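Local coordinates for Exo-alpha-sialidase (Clostridium perfringens, PDB 2VO8), which probably removes terminal sialic acids as a family 33 glycoside hydrolase and, through the cohesin module described here, probably binds a dockerin partner in toxin complexes, at residues E49-A52 with E53-I56; S62-D65 with S66-V69. All coordinates share one frame; numbering follows the deposited sequence.

Contact 1 (E49-A52 with E53-I56); sequences EYNA and EAFI
Asn-51 anchors an Asx motif with Glu-53, Ala-54 and Phe-55 in the turn that leads from strand 41-49 to strand 55-62 of the cohesin β-sandwich. Asn-51 OD1 accepts from Glu-53 N at 2.9 Å, the donor lifted 44° out of the carbonyl plane, closing an Asx turn, while the main-chain O of Asn-51 receives two donors. Ala-54 N reaches Asn-51 O at 3.0 Å from well above the carbonyl plane, completing a type I β-turn with Ala-52 and Glu-53 at its corners; Phe-55 N comes in at 3.2 Å to the same Asn-51 O, almost in line with the carbonyl bond, and adds an α-turn. With CG anti to the backbone N (chi1 173°), the Asn-51 amide folds forward over the start of the turn. OD1 then faces Glu-53 N, and Asn-51 ND2 lies 3.8 Å from Ala-54 CB. A water accepts from Asn-51 ND2 and donates to Glu-53 OE1, joining the outer ends of two side chains whose planes are 37° apart; ND2 is also bonded to Glu-110.

On the buried side, the Tyr-50 and Phe-55 side chains run past one another with opposite headings, Tyr-50 CD1 3.8 Å from Phe-55 CB. The phenol oxygen of Tyr-50 is bonded to Glu-73, which fixes the far end of that ring, whereas Phe-55 lies against Leu-112, Val-136 and Ile-138. Asn-51 O, which takes both backbone donors, sits beside the phenyl edge as well, near the ring plane and 3.4 Å from Phe-55 CD2.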
loop_
_atom_site.group_PDB
_atom_site.type_symbol
_atom_site.label_atom_id
_atom_site.label_comp_id
_atom_site.label_asym_id
_atom_site.label_seq_id
_atom_site.Cartn_x
_atom_site.Cartn_y
_atom_site.Cartn_z
ATOM N N GLU A 49 3.443 -6.729 -0.850
ATOM C CA GLU A 49 3.740 -8.171 -0.701
ATOM C C GLU A 49 2.956 -8.745 0.452
ATOM O O GLU A 49 2.715 -8.096 1.479
ATOM C CB GLU A 49 5.249 -8.397 -0.564
ATOM C CG GLU A 49 5.981 -8.026 -1.850
ATOM C CD GLU A 49 7.299 -8.721 -2.001
ATOM O OE1 GLU A 49 7.403 -9.914 -1.604
ATOM O OE2 GLU A 49 8.231 -8.098 -2.561
ATOM N N TYR A 50 2.504 -9.979 0.236
ATOM C CA TYR A 50 1.715 -10.686 1.217
ATOM C C TYR A 50 1.825 -12.203 0.930
ATOM O O TYR A 50 2.259 -12.613 -0.147
ATOM C CB TYR A 50 0.268 -10.251 1.129
ATOM C CG TYR A 50 -0.483 -10.819 -0.048
ATOM C CD1 TYR A 50 -1.304 -11.955 0.092
ATOM C CD2 TYR A 50 -0.417 -10.204 -1.310
ATOM C CE1 TYR A 50 -2.038 -12.442 -0.999
ATOM C CE2 TYR A 50 -1.116 -10.709 -2.400
ATOM C CZ TYR A 50 -1.934 -11.836 -2.238
ATOM O OH TYR A 50 -2.593 -12.343 -3.351
ATOM N N ASN A 51 1.436 -12.974 1.920
ATOM C CA ASN A 51 1.560 -14.416 1.831
ATOM C C ASN A 51 0.304 -14.938 1.144
ATOM O O ASN A 51 -0.762 -14.967 1.757
ATOM C CB ASN A 51 1.775 -15.017 3.216
ATOM C CG ASN A 51 1.742 -16.539 3.224
ATOM O OD1 ASN A 51 1.625 -17.198 2.157
ATOM N ND2 ASN A 51 1.889 -17.106 4.422
ATOM N N ALA A 52 0.473 -15.310 -0.122
ATOM C CA ALA A 52 -0.631 -15.736 -0.999
ATOM C C ALA A 52 -1.260 -17.052 -0.493
ATOM O O ALA A 52 -2.400 -17.390 -0.864
ATOM C CB ALA A 52 -0.140 -15.881 -2.446
ATOM N N GLU A 53 -0.569 -17.775 0.384
ATOM C CA GLU A 53 -1.186 -18.986 1.004
ATOM C C GLU A 53 -2.189 -18.621 2.106
ATOM O O GLU A 53 -3.176 -19.346 2.352
ATOM C CB GLU A 53 -0.118 -19.923 1.597
ATOM C CG GLU A 53 0.869 -20.443 0.591
ATOM C CD GLU A 53 1.794 -21.500 1.177
ATOM O OE1 GLU A 53 2.045 -21.475 2.390
ATOM O OE2 GLU A 53 2.257 -22.355 0.391
ATOM N N ALA A 54 -1.958 -17.490 2.762
ATOM C CA ALA A 54 -2.737 -17.111 3.920
ATOM C C ALA A 54 -3.908 -16.163 3.647
ATOM O O ALA A 54 -4.819 -16.105 4.465
ATOM C CB ALA A 54 -1.856 -16.542 4.981
ATOM N N PHE A 55 -3.839 -15.407 2.552
ATOM C CA PHE A 55 -4.808 -14.386 2.149
ATOM C C PHE A 55 -5.290 -14.547 0.725
ATOM O O PHE A 55 -4.560 -14.938 -0.118
ATOM C CB PHE A 55 -4.264 -12.963 2.280
ATOM C CG PHE A 55 -3.668 -12.650 3.602
ATOM C CD1 PHE A 55 -4.421 -12.151 4.588
ATOM C CD2 PHE A 55 -2.325 -12.850 3.837
ATOM C CE1 PHE A 55 -3.888 -11.854 5.765
ATOM C CE2 PHE A 55 -1.797 -12.558 4.998
ATOM C CZ PHE A 55 -2.579 -12.079 5.982
ATOM N N ILE A 56 -6.539 -14.156 0.530
ATOM C CA ILE A 56 -7.164 -13.912 -0.764
ATOM C C ILE A 56 -7.120 -12.363 -1.089
ATOM O O ILE A 56 -7.643 -11.648 -0.305
ATOM C CB ILE A 56 -8.673 -14.378 -0.670
ATOM C CG1 ILE A 56 -8.780 -15.856 -0.293
ATOM C CG2 ILE A 56 -9.422 -14.085 -1.867
ATOM C CD1 ILE A 56 -10.054 -16.253 0.357
HETATM O O HOH W 1 2.124 -20.127 4.535
#

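Contact 2 (S62-D65 with S66-V69); sequences SFND and SLFV
Asn-64 OD1 is gripped by both polar groups of Ser-66: the hydroxyl Ser-66 OG donates to it at 2.8 Å and the amide Ser-66 N at 3.0 Å. The two donors approach from the same face of the amide plane, the N-H tilted 32° from it and the hydroxyl slightly further out. Asn-64 holds CG between its backbone N and carbonyl carbon (chi1 63°), which brings the amide back over the chain to form an Asx turn. Ser-66 OG has the equivalent torsion on its own residue, and its oxygen is thereby presented to OD1 beside its own N-H.

The main-chain oxygen of Asn-64 takes part in the bend too. Ser-62 OG donates to Asn-64 O at 2.9 Å from above the carbonyl plane, and Leu-67 N makes a weak bond to the same Asn-64 O at 3.5 Å, so that a distorted type I β-turn around Asp-65 and Ser-66 is loosely closed. A water donates to both Ser-62 OG and Leu-67 O, bridging the two; the Ser-62 hydroxyl thus gives one bond and takes another.

Carbon atoms pack round the bend. Val-69 CG2, on strand 67-75, comes to 3.4 Å from Ser-62 CA. Leu-67 CD1 lies 3.7 Å from Asn-64 OD1, and the leucine continues inward against Val-83, Ile-90 and Leu-96, tying the surface turn to the sandwich interior.

The two donors on OD1 should restrict rotation of the Asn-64 amide, and with the hydroxyl of Ser-62 bonded to Asn-64 O, side-chain bonds add to the weak backbone bond in shaping the path from strand 55-62 to strand 67-75.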
loop_
_atom_site.group_PDB
_atom_site.type_symbol
_atom_site.label_atom_id
_atom_site.label_comp_id
_atom_site.label_asym_id
_atom_site.label_seq_id
_atom_site.Cartn_x
_atom_site.Cartn_y
_atom_site.Cartn_z
ATOM N N SER A 62 -8.607 3.118 -4.925
ATOM C CA SER A 62 -8.101 4.410 -4.446
ATOM C C SER A 62 -8.723 4.799 -3.118
ATOM O O SER A 62 -9.886 4.492 -2.805
ATOM C CB SER A 62 -8.365 5.488 -5.517
ATOM O OG SER A 62 -9.745 5.685 -5.608
ATOM N N PHE A 63 -7.932 5.501 -2.292
ATOM C CA PHE A 63 -8.403 5.898 -0.983
ATOM C C PHE A 63 -9.457 7.005 -1.094
ATOM O O PHE A 63 -10.315 7.143 -0.226
ATOM C CB PHE A 63 -7.229 6.276 -0.064
ATOM C CG PHE A 63 -7.624 6.469 1.367
ATOM C CD1 PHE A 63 -7.736 5.384 2.227
ATOM C CD2 PHE A 63 -7.873 7.752 1.862
ATOM C CE1 PHE A 63 -8.106 5.584 3.573
ATOM C CE2 PHE A 63 -8.227 7.945 3.177
ATOM C CZ PHE A 63 -8.349 6.861 4.039
ATOM N N ASN A 64 -9.419 7.739 -2.213
ATOM C CA ASN A 64 -10.471 8.684 -2.566
ATOM C C ASN A 64 -10.477 8.927 -4.083
ATOM O O ASN A 64 -9.593 8.458 -4.840
ATOM C CB ASN A 64 -10.313 10.006 -1.792
ATOM C CG ASN A 64 -9.030 10.727 -2.139
ATOM O OD1 ASN A 64 -8.639 10.807 -3.303
ATOM N ND2 ASN A 64 -8.350 11.256 -1.116
ATOM N N ASP A 65 -11.477 9.684 -4.521
ATOM C CA ASP A 65 -11.731 9.856 -5.942
ATOM C C ASP A 65 -10.962 11.030 -6.591
ATOM O O ASP A 65 -11.271 11.427 -7.719
ATOM C CB ASP A 65 -13.254 9.928 -6.182
ATOM C CG ASP A 65 -13.875 11.196 -5.634
ATOM O OD1 ASP A 65 -13.121 11.999 -5.027
ATOM O OD2 ASP A 65 -15.119 11.389 -5.810
ATOM N N SER A 66 -9.926 11.541 -5.917
ATOM C CA SER A 66 -8.962 12.450 -6.561
ATOM C C SER A 66 -7.711 11.757 -7.100
ATOM O O SER A 66 -6.803 12.411 -7.626
ATOM C CB SER A 66 -8.546 13.571 -5.605
ATOM O OG SER A 66 -7.710 13.081 -4.576
ATOM N N LEU A 67 -7.688 10.430 -6.978
ATOM C CA LEU A 67 -6.602 9.581 -7.442
ATOM C C LEU A 67 -7.205 8.460 -8.255
ATOM O O LEU A 67 -8.386 8.189 -8.130
ATOM C CB LEU A 67 -5.873 8.944 -6.243
ATOM C CG LEU A 67 -5.454 9.853 -5.072
ATOM C CD1 LEU A 67 -5.387 9.042 -3.746
ATOM C CD2 LEU A 67 -4.143 10.521 -5.358
ATOM N N PHE A 68 -6.403 7.832 -9.092
ATOM C CA PHE A 68 -6.750 6.509 -9.641
ATOM C C PHE A 68 -5.608 5.494 -9.436
ATOM O O PHE A 68 -4.397 5.821 -9.491
ATOM C CB PHE A 68 -7.248 6.574 -11.104
ATOM C CG PHE A 68 -6.170 6.507 -12.157
ATOM C CD1 PHE A 68 -6.043 5.363 -12.963
ATOM C CD2 PHE A 68 -5.328 7.608 -12.416
ATOM C CE1 PHE A 68 -5.095 5.280 -13.975
ATOM C CE2 PHE A 68 -4.351 7.530 -13.417
ATOM C CZ PHE A 68 -4.232 6.379 -14.216
ATOM N N VAL A 69 -6.026 4.259 -9.181
ATOM C CA VAL A 69 -5.150 3.133 -8.917
ATOM C C VAL A 69 -5.275 2.084 -10.039
ATOM O O VAL A 69 -6.390 1.807 -10.557
ATOM C CB VAL A 69 -5.456 2.525 -7.513
ATOM C CG1 VAL A 69 -4.490 1.431 -7.170
ATOM C CG2 VAL A 69 -5.397 3.630 -6.407
HETATM O O HOH W 2 -10.294 6.401 -8.533
#

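In the fold
The contacts are two successive turns at the two ends of strand 55-62: contact 1 leads into it from strand 41-49, and contact 2 takes the chain on to strand 67-75. Their centres lie 24 Å apart and their nearest atoms about 13 Å, without touching. Strand 55-62 pairs with strand 95-103, whereas strands 41-49 and 67-75 both pair with strand 78-85. The chain therefore crosses from one sheet of the cohesin sandwich to the other at contact 1 and returns to the first at contact 2, so that the two turns link the sheets at opposite ends of a single strand.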